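Local coordinates for pectate lyase/Amb allergen (Acidovorax citrulli, PDB 4HWV), which probably cleaves pectate as a calcium-binding, secreted polysaccharide lyase of family 1, built on a right-handed parallel beta-helix, at residues Tyr353-Asp358 and Tyr363-Gly368; Asp248-Ala253 and Phe297-Lys302; Ser427-Val430 and Pro435-Leu438. All coordinates share one frame; numbering follows the deposited sequence.

The three contacts follow one another along the chain: interaction 2 closes before interaction 1 opens, and interaction 3 comes last. All sit on the family's right-handed parallel beta-helix. Interactions 1 and 2 touch, their centres 12 Å apart: Y363 meets the ring of H250 edge-to-face, packs on the backbone of D299 and H300, and reaches the backbone N of D251 with its OH. Interaction 3 lies about 17 Å from interaction 1 and 27 Å from interaction 2, centre to centre; it is tied in through strand 376-387, which pairs with both 345-356 and 430-431. The D301 side chain of interaction 2 lies about 9 Å from that of the calcium ligand D278; interaction 3 is remote from it.

Interaction 1 of 3, residues Tyr353-Asp358 and Tyr363-Gly368; sequences YENTRD and YPWLAG
The backbone of Y353-D358 leaves its strand and meets the returning loop Y363-G368 most closely at R357 and W365, where W365 N donates to T356 O at 2.9 Å, nearly straight at 175°. Next to this bond the amide of N355 reaches into the loop: its CG is anti to the backbone N (chi1 -154°), and ND2 gives a 2.9 Å bond to Y363 O that runs almost along the C=O axis, with the acceptor lying in the amide plane. The other end of the amide is held too, since OD1 accepts from T356 N and from a water that also takes the N-H of Y363. W365 then turns the rim of its six-membered ring to the strand. CE3 lies 3.7 Å from N355 CB, and CH2 meets Y353 CD2 at 3.7 Å, the two ring planes inclined at 72°. Beyond the contact, W365 NE1 bonds to D397 O and Y353 OH to Q338 O. This is a beta-helix strand passing into the loop that leads to strand 369-371. Both ends of the N355 amide are engaged, which probably keeps it from flipping, and its bond to Y363 O probably helps place the tyrosine that reaches interaction 2.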
loop_
_atom_site.group_PDB
_atom_site.type_symbol
_atom_site.label_atom_id
_atom_site.label_comp_id
_atom_site.label_asym_id
_atom_site.label_seq_id
_atom_site.Cartn_x
_atom_site.Cartn_y
_atom_site.Cartn_z
ATOM N N TYR A 353 15.094 -14.176 8.177
ATOM C CA TYR A 353 14.101 -14.363 7.130
ATOM C C TYR A 353 12.774 -14.687 7.786
ATOM O O TYR A 353 12.703 -15.568 8.646
ATOM C CB TYR A 353 14.484 -15.551 6.265
ATOM C CG TYR A 353 15.755 -15.421 5.460
ATOM C CD1 TYR A 353 17.018 -15.642 6.034
ATOM C CD2 TYR A 353 15.697 -15.134 4.100
ATOM C CE1 TYR A 353 18.175 -15.563 5.258
ATOM C CE2 TYR A 353 16.840 -15.047 3.327
ATOM C CZ TYR A 353 18.075 -15.274 3.900
ATOM O OH TYR A 353 19.213 -15.197 3.132
ATOM N N GLU A 354 11.721 -14.009 7.354
ATOM C CA GLU A 354 10.413 -14.165 7.958
ATOM C C GLU A 354 9.333 -14.089 6.892
ATOM O O GLU A 354 9.174 -13.052 6.232
ATOM C CB GLU A 354 10.186 -13.080 9.019
ATOM C CG GLU A 354 8.841 -13.190 9.734
ATOM C CD GLU A 354 8.574 -12.085 10.750
ATOM O OE1 GLU A 354 9.337 -11.097 10.791
ATOM O OE2 GLU A 354 7.585 -12.206 11.494
ATOM N N ASN A 355 8.588 -15.177 6.718
ATOM C CA ASN A 355 7.543 -15.214 5.698
ATOM C C ASN A 355 6.642 -16.414 5.952
ATOM O O ASN A 355 6.822 -17.155 6.940
ATOM C CB ASN A 355 8.157 -15.277 4.282
ATOM C CG ASN A 355 7.231 -14.700 3.193
ATOM O OD1 ASN A 355 6.043 -14.483 3.431
ATOM N ND2 ASN A 355 7.768 -14.493 1.987
ATOM N N THR A 356 5.677 -16.599 5.058
ATOM C CA THR A 356 4.865 -17.799 5.030
ATOM C C THR A 356 4.838 -18.351 3.617
ATOM O O THR A 356 5.000 -17.606 2.654
ATOM C CB THR A 356 3.436 -17.522 5.506
ATOM O OG1 THR A 356 2.683 -18.746 5.452
ATOM C CG2 THR A 356 2.747 -16.462 4.644
ATOM N N ARG A 357 4.598 -19.655 3.496
ATOM C CA ARG A 357 4.394 -20.280 2.195
ATOM C C ARG A 357 2.934 -20.239 1.769
ATOM O O ARG A 357 2.619 -20.645 0.659
ATOM C CB ARG A 357 4.881 -21.735 2.221
ATOM C CG ARG A 357 6.414 -21.858 2.338
ATOM C CD ARG A 357 6.911 -23.294 2.162
ATOM N NE ARG A 357 6.628 -23.799 0.820
ATOM C CZ ARG A 357 5.647 -24.653 0.533
ATOM N NH1 ARG A 357 4.858 -25.129 1.497
ATOM N NH2 ARG A 357 5.454 -25.037 -0.726
ATOM N N ASP A 358 2.050 -19.764 2.648
ATOM C CA ASP A 358 0.617 -19.689 2.359
ATOM C C ASP A 358 0.388 -19.004 1.011
ATOM O O ASP A 358 0.765 -17.847 0.835
ATOM C CB ASP A 358 -0.072 -18.903 3.484
ATOM C CG ASP A 358 -1.597 -18.928 3.390
ATOM O OD1 ASP A 358 -2.151 -19.003 2.276
ATOM O OD2 ASP A 358 -2.250 -18.856 4.455
ATOM N N TYR A 363 3.055 -11.997 -0.795
ATOM C CA TYR A 363 4.359 -12.402 -1.309
ATOM C C TYR A 363 4.728 -13.752 -0.716
ATOM O O TYR A 363 5.648 -13.856 0.083
ATOM C CB TYR A 363 5.421 -11.356 -0.968
ATOM C CG TYR A 363 5.215 -10.045 -1.685
ATOM C CD1 TYR A 363 5.619 -9.886 -3.016
ATOM C CD2 TYR A 363 4.620 -8.961 -1.034
ATOM C CE1 TYR A 363 5.440 -8.687 -3.684
ATOM C CE2 TYR A 363 4.419 -7.751 -1.694
ATOM C CZ TYR A 363 4.842 -7.612 -3.015
ATOM O OH TYR A 363 4.662 -6.423 -3.697
ATOM N N PRO A 364 3.989 -14.800 -1.098
ATOM C CA PRO A 364 4.296 -16.115 -0.514
ATOM C C PRO A 364 5.732 -16.524 -0.821
ATOM O O PRO A 364 6.221 -16.305 -1.923
ATOM C CB PRO A 364 3.310 -17.075 -1.219
ATOM C CG PRO A 364 2.278 -16.184 -1.833
ATOM C CD PRO A 364 2.977 -14.880 -2.157
ATOM N N TRP A 365 6.391 -17.124 0.155
ATOM C CA TRP A 365 7.746 -17.608 -0.026
ATOM C C TRP A 365 7.820 -18.666 -1.128
ATOM O O TRP A 365 7.096 -19.678 -1.116
ATOM C CB TRP A 365 8.214 -18.242 1.267
ATOM C CG TRP A 365 9.620 -18.788 1.270
ATOM C CD1 TRP A 365 10.051 -19.974 0.727
ATOM C CD2 TRP A 365 10.767 -18.189 1.892
ATOM N NE1 TRP A 365 11.389 -20.141 0.964
ATOM C CE2 TRP A 365 11.852 -19.064 1.685
ATOM C CE3 TRP A 365 10.980 -16.993 2.598
ATOM C CZ2 TRP A 365 13.122 -18.799 2.170
ATOM C CZ3 TRP A 365 12.241 -16.741 3.085
ATOM C CH2 TRP A 365 13.301 -17.642 2.869
ATOM N N LEU A 366 8.736 -18.434 -2.061
ATOM C CA LEU A 366 9.043 -19.408 -3.099
ATOM C C LEU A 366 10.440 -20.013 -2.905
ATOM O O LEU A 366 10.597 -21.233 -2.926
ATOM C CB LEU A 366 8.931 -18.769 -4.489
ATOM C CG LEU A 366 9.311 -19.704 -5.640
ATOM C CD1 LEU A 366 8.393 -20.930 -5.743
ATOM C CD2 LEU A 366 9.287 -18.902 -6.925
ATOM N N ALA A 367 11.451 -19.166 -2.723
ATOM C CA ALA A 367 12.836 -19.625 -2.577
ATOM C C ALA A 367 13.579 -18.657 -1.682
ATOM O O ALA A 367 13.219 -17.470 -1.595
ATOM C CB ALA A 367 13.528 -19.717 -3.937
ATOM N N GLY A 368 14.638 -19.167 -1.065
ATOM C CA GLY A 368 15.496 -18.366 -0.213
ATOM C C GLY A 368 16.772 -17.984 -0.934
ATOM O O GLY A 368 16.772 -17.103 -1.804
HETATM O O HOH W 1 4.137 -12.735 2.115
HETATM O O HOH W 2 8.924 -23.035 -1.057
HETATM O O HOH W 3 4.985 -20.876 -1.661
#

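Interaction 2 of 3, residues Asp248-Ala253 and Phe297-Lys302; sequences DRHDHA and FHDHDK
Two carboxylates, D251 and D301, approach each other with OD2 atoms only 4.2 Å apart, the side chains crossing at about a right angle. D301 holds CG anti to its backbone N (chi1 -173°) and D251 holds CG anti to its carbonyl carbon, which brings the two acids together. One water donates to both, 2.8 Å from D251 OD2 and 2.8 Å from D301 OD2, which probably softens the repulsion. A second donates to D251 OD2 and accepts from D301 N, linking D251 to the D301 backbone. The carboxylate planes are 53° apart, and D301 CB comes to 3.5 Å from D251 OD2. D251 OD1 is also hydrogen-bonded to H277 ND1, its OD2 to Q275 NE2, and D301 OD1 to Q336 NE2. In the right-handed parallel beta-helix, F297-K302 is where strand 296-300 turns a corner into strand 302-306, while D248-A253 belongs to the loop that follows strand 243-245; the D301 side chain lies about 12 Å from the bound calcium ion. At the other end, the ring of H250 crosses D299 obliquely, planes 18° apart, with CE1 3.6 Å from D299 OD1 and NE2 3.6 Å from D299 CB. H250 ND1 bonds to D362, and D248 to H250 of the second subunit. H298 ND1 donates in its ring plane to the anti lone pair of D299 OD2 at 2.6 Å, and with N333 on OD1 probably fixes the carboxylate's rotation.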
loop_
_atom_site.group_PDB
_atom_site.type_symbol
_atom_site.label_atom_id
_atom_site.label_comp_id
_atom_site.label_asym_id
_atom_site.label_seq_id
_atom_site.Cartn_x
_atom_site.Cartn_y
_atom_site.Cartn_z
ATOM N N ASP A 248 2.843 0.699 -1.039
ATOM C CA ASP A 248 1.450 0.264 -0.973
ATOM C C ASP A 248 0.911 -0.187 -2.332
ATOM O O ASP A 248 -0.299 -0.222 -2.519
ATOM C CB ASP A 248 0.559 1.355 -0.351
ATOM C CG ASP A 248 0.356 2.527 -1.278
ATOM O OD1 ASP A 248 1.172 2.694 -2.220
ATOM O OD2 ASP A 248 -0.623 3.290 -1.079
ATOM N N ARG A 249 1.797 -0.518 -3.273
ATOM C CA ARG A 249 1.380 -1.158 -4.514
ATOM C C ARG A 249 1.985 -2.551 -4.590
ATOM O O ARG A 249 2.971 -2.796 -5.303
ATOM C CB ARG A 249 1.761 -0.317 -5.733
ATOM C CG ARG A 249 0.835 0.886 -5.912
ATOM C CD ARG A 249 1.074 1.641 -7.225
ATOM N NE ARG A 249 2.365 2.310 -7.196
ATOM C CZ ARG A 249 2.770 3.176 -8.122
ATOM N NH1 ARG A 249 2.006 3.456 -9.186
ATOM N NH2 ARG A 249 3.933 3.783 -7.958
ATOM N N HIS A 250 1.403 -3.477 -3.838
ATOM C CA HIS A 250 1.868 -4.853 -3.858
ATOM C C HIS A 250 1.477 -5.530 -5.161
ATOM O O HIS A 250 0.434 -5.217 -5.757
ATOM C CB HIS A 250 1.269 -5.632 -2.688
ATOM C CG HIS A 250 1.813 -5.228 -1.358
ATOM N ND1 HIS A 250 1.505 -5.899 -0.195
ATOM C CD2 HIS A 250 2.674 -4.244 -1.009
ATOM C CE1 HIS A 250 2.142 -5.336 0.816
ATOM N NE2 HIS A 250 2.865 -4.333 0.349
ATOM N N ASP A 251 2.296 -6.495 -5.569
ATOM C CA ASP A 251 2.082 -7.210 -6.827
ATOM C C ASP A 251 0.716 -7.869 -6.931
ATOM O O ASP A 251 0.169 -8.017 -8.023
ATOM C CB ASP A 251 3.153 -8.272 -7.017
ATOM C CG ASP A 251 4.536 -7.684 -7.166
ATOM O OD1 ASP A 251 4.657 -6.453 -7.352
ATOM O OD2 ASP A 251 5.501 -8.467 -7.089
ATOM N N HIS A 252 0.183 -8.257 -5.780
ATOM C CA HIS A 252 -1.141 -8.870 -5.688
ATOM C C HIS A 252 -2.229 -8.011 -6.338
ATOM O O HIS A 252 -3.253 -8.542 -6.796
ATOM C CB HIS A 252 -1.443 -9.134 -4.200
ATOM C CG HIS A 252 -2.594 -10.052 -3.946
ATOM N ND1 HIS A 252 -3.880 -9.593 -3.742
ATOM C CD2 HIS A 252 -2.652 -11.400 -3.823
ATOM C CE1 HIS A 252 -4.681 -10.619 -3.519
ATOM N NE2 HIS A 252 -3.960 -11.726 -3.550
ATOM N N ALA A 253 -2.023 -6.694 -6.397
ATOM C CA ALA A 253 -3.020 -5.786 -6.987
ATOM C C ALA A 253 -3.058 -5.832 -8.511
ATOM O O ALA A 253 -3.980 -5.288 -9.121
ATOM C CB ALA A 253 -2.756 -4.351 -6.548
ATOM N N PHE A 297 14.111 -5.263 4.666
ATOM C CA PHE A 297 13.575 -5.449 3.322
ATOM C C PHE A 297 12.258 -6.175 3.462
ATOM O O PHE A 297 12.218 -7.232 4.080
ATOM C CB PHE A 297 14.490 -6.347 2.478
ATOM C CG PHE A 297 15.904 -5.843 2.323
ATOM C CD1 PHE A 297 16.236 -4.939 1.319
ATOM C CD2 PHE A 297 16.917 -6.292 3.164
ATOM C CE1 PHE A 297 17.545 -4.493 1.159
ATOM C CE2 PHE A 297 18.237 -5.848 3.005
ATOM C CZ PHE A 297 18.548 -4.950 2.000
ATOM N N HIS A 298 11.181 -5.640 2.901
ATOM C CA HIS A 298 9.895 -6.313 3.074
ATOM C C HIS A 298 8.964 -6.132 1.905
ATOM O O HIS A 298 9.010 -5.113 1.220
ATOM C CB HIS A 298 9.211 -5.927 4.409
ATOM C CG HIS A 298 8.753 -4.494 4.506
ATOM N ND1 HIS A 298 7.481 -4.090 4.146
ATOM C CD2 HIS A 298 9.374 -3.384 4.989
ATOM C CE1 HIS A 298 7.346 -2.797 4.388
ATOM N NE2 HIS A 298 8.483 -2.343 4.893
ATOM N N ASP A 299 8.126 -7.138 1.668
ATOM C CA ASP A 299 7.000 -7.015 0.738
ATOM C C ASP A 299 7.458 -6.741 -0.694
ATOM O O ASP A 299 7.294 -5.652 -1.252
ATOM C CB ASP A 299 5.997 -5.976 1.239
ATOM C CG ASP A 299 5.324 -6.426 2.517
ATOM O OD1 ASP A 299 4.556 -7.405 2.463
ATOM O OD2 ASP A 299 5.607 -5.865 3.576
ATOM N N HIS A 300 8.003 -7.788 -1.300
ATOM C CA HIS A 300 8.553 -7.682 -2.636
ATOM C C HIS A 300 8.793 -9.085 -3.161
ATOM O O HIS A 300 9.002 -10.024 -2.367
ATOM C CB HIS A 300 9.863 -6.888 -2.579
ATOM C CG HIS A 300 10.518 -6.710 -3.905
ATOM N ND1 HIS A 300 10.236 -5.643 -4.737
ATOM C CD2 HIS A 300 11.456 -7.453 -4.537
ATOM C CE1 HIS A 300 10.961 -5.751 -5.834
ATOM N NE2 HIS A 300 11.719 -6.830 -5.733
ATOM N N ASP A 301 8.760 -9.243 -4.487
ATOM C CA ASP A 301 8.928 -10.555 -5.095
ATOM C C ASP A 301 10.420 -10.923 -5.235
ATOM O O ASP A 301 10.958 -11.682 -4.408
ATOM C CB ASP A 301 8.179 -10.603 -6.440
ATOM C CG ASP A 301 8.162 -11.970 -7.050
ATOM O OD1 ASP A 301 8.949 -12.845 -6.641
ATOM O OD2 ASP A 301 7.339 -12.175 -7.965
ATOM N N LYS A 302 11.092 -10.383 -6.255
ATOM C CA LYS A 302 12.461 -10.783 -6.584
ATOM C C LYS A 302 13.444 -9.814 -5.944
ATOM O O LYS A 302 13.706 -8.729 -6.473
ATOM C CB LYS A 302 12.640 -10.816 -8.099
ATOM C CG LYS A 302 11.689 -11.815 -8.741
ATOM C CD LYS A 302 11.666 -11.730 -10.252
ATOM C CE LYS A 302 10.599 -12.653 -10.829
ATOM N NZ LYS A 302 10.461 -12.532 -12.313
HETATM O O HOH W 4 7.857 -7.238 -6.370
HETATM O O HOH W 5 4.928 -11.173 -6.987
#

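Interaction 3 of 3, residues Ser427-Val430 and Pro435-Leu438; sequences SGTV and PADL
T429 carries OG1 anti to its carbonyl carbon (chi1 -57°), which leaves CG2 anti to the backbone N, and L438 holds its CG in the same relation to its own carbonyl (chi1 -59°); the two side chains then cross at about a right angle. Both branches of the threonine touch the leucine: L438 CD1 is 3.6 Å from T429 OG1 and 3.8 Å from T429 CG2. The methyl also meets the CB of A436 at 4.1 Å, while T429 CB sits 3.3 Å from A436 O. On the backbone, A436 N donates to T429 O at 3.0 Å, and the CA-H of P435 points at the same oxygen. Alongside, V430 and P435 form an antiparallel non-hydrogen-bonded pair with diverging side chains, part of the hairpin of strands 430-431 and 434-435. This hairpin lies late in the beta-helix, just before helix 438-445, whose N-cap is D437. A water links the two segments again, accepting from T429 N and donating to A436 O at 3.2 Å. D426 binds both T429 OG1 and the backbone N of L438. The hydroxyl therefore turns its polarity toward that carboxylate while its flank packs on leucine, so one acid fastens the loop and the first turn of the helix together.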
loop_
_atom_site.group_PDB
_atom_site.type_symbol
_atom_site.label_atom_id
_atom_site.label_comp_id
_atom_site.label_asym_id
_atom_site.label_seq_id
_atom_site.Cartn_x
_atom_site.Cartn_y
_atom_site.Cartn_z
ATOM N N SER A 427 26.560 -22.851 7.978
ATOM C CA SER A 427 26.685 -23.285 9.356
ATOM C C SER A 427 25.687 -22.489 10.185
ATOM O O SER A 427 25.409 -21.322 9.884
ATOM C CB SER A 427 28.104 -23.023 9.851
ATOM O OG SER A 427 28.274 -23.497 11.166
ATOM N N GLY A 428 25.164 -23.097 11.238
ATOM C CA GLY A 428 24.303 -22.395 12.157
ATOM C C GLY A 428 22.952 -21.934 11.630
ATOM O O GLY A 428 22.310 -21.123 12.275
ATOM N N THR A 429 22.489 -22.470 10.506
ATOM C CA THR A 429 21.176 -22.094 9.998
ATOM C C THR A 429 20.097 -22.650 10.923
ATOM O O THR A 429 20.136 -23.838 11.285
ATOM C CB THR A 429 20.924 -22.669 8.603
ATOM O OG1 THR A 429 21.968 -22.228 7.728
ATOM C CG2 THR A 429 19.570 -22.183 8.077
ATOM N N VAL A 430 19.123 -21.812 11.278
ATOM C CA VAL A 430 17.981 -22.265 12.064
ATOM C C VAL A 430 16.708 -22.040 11.275
ATOM O O VAL A 430 16.496 -20.958 10.744
ATOM C CB VAL A 430 17.921 -21.535 13.419
ATOM C CG1 VAL A 430 16.656 -21.917 14.211
ATOM C CG2 VAL A 430 19.166 -21.868 14.215
ATOM N N PRO A 435 17.947 -26.597 13.871
ATOM C CA PRO A 435 18.979 -26.533 12.828
ATOM C C PRO A 435 18.505 -27.065 11.475
ATOM O O PRO A 435 17.720 -28.013 11.404
ATOM C CB PRO A 435 20.094 -27.421 13.392
ATOM C CG PRO A 435 19.912 -27.357 14.864
ATOM C CD PRO A 435 18.415 -27.325 15.065
ATOM N N ALA A 436 18.992 -26.433 10.411
ATOM C CA ALA A 436 18.691 -26.830 9.037
ATOM C C ALA A 436 19.986 -26.906 8.247
ATOM O O ALA A 436 20.751 -25.956 8.206
ATOM C CB ALA A 436 17.751 -25.820 8.401
ATOM N N ASP A 437 20.233 -28.045 7.622
ATOM C CA ASP A 437 21.430 -28.234 6.814
ATOM C C ASP A 437 21.156 -27.787 5.380
ATOM O O ASP A 437 20.691 -28.570 4.555
ATOM C CB ASP A 437 21.860 -29.712 6.837
ATOM C CG ASP A 437 23.189 -29.962 6.136
ATOM O OD1 ASP A 437 23.672 -29.067 5.411
ATOM O OD2 ASP A 437 23.751 -31.066 6.335
ATOM N N LEU A 438 21.448 -26.536 5.067
ATOM C CA LEU A 438 21.146 -26.038 3.726
ATOM C C LEU A 438 22.066 -26.650 2.688
ATOM O O LEU A 438 21.672 -26.835 1.546
ATOM C CB LEU A 438 21.252 -24.505 3.654
ATOM C CG LEU A 438 20.330 -23.727 4.603
ATOM C CD1 LEU A 438 20.514 -22.224 4.410
ATOM C CD2 LEU A 438 18.849 -24.116 4.440
HETATM O O HOH W 6 23.607 -24.879 9.145
#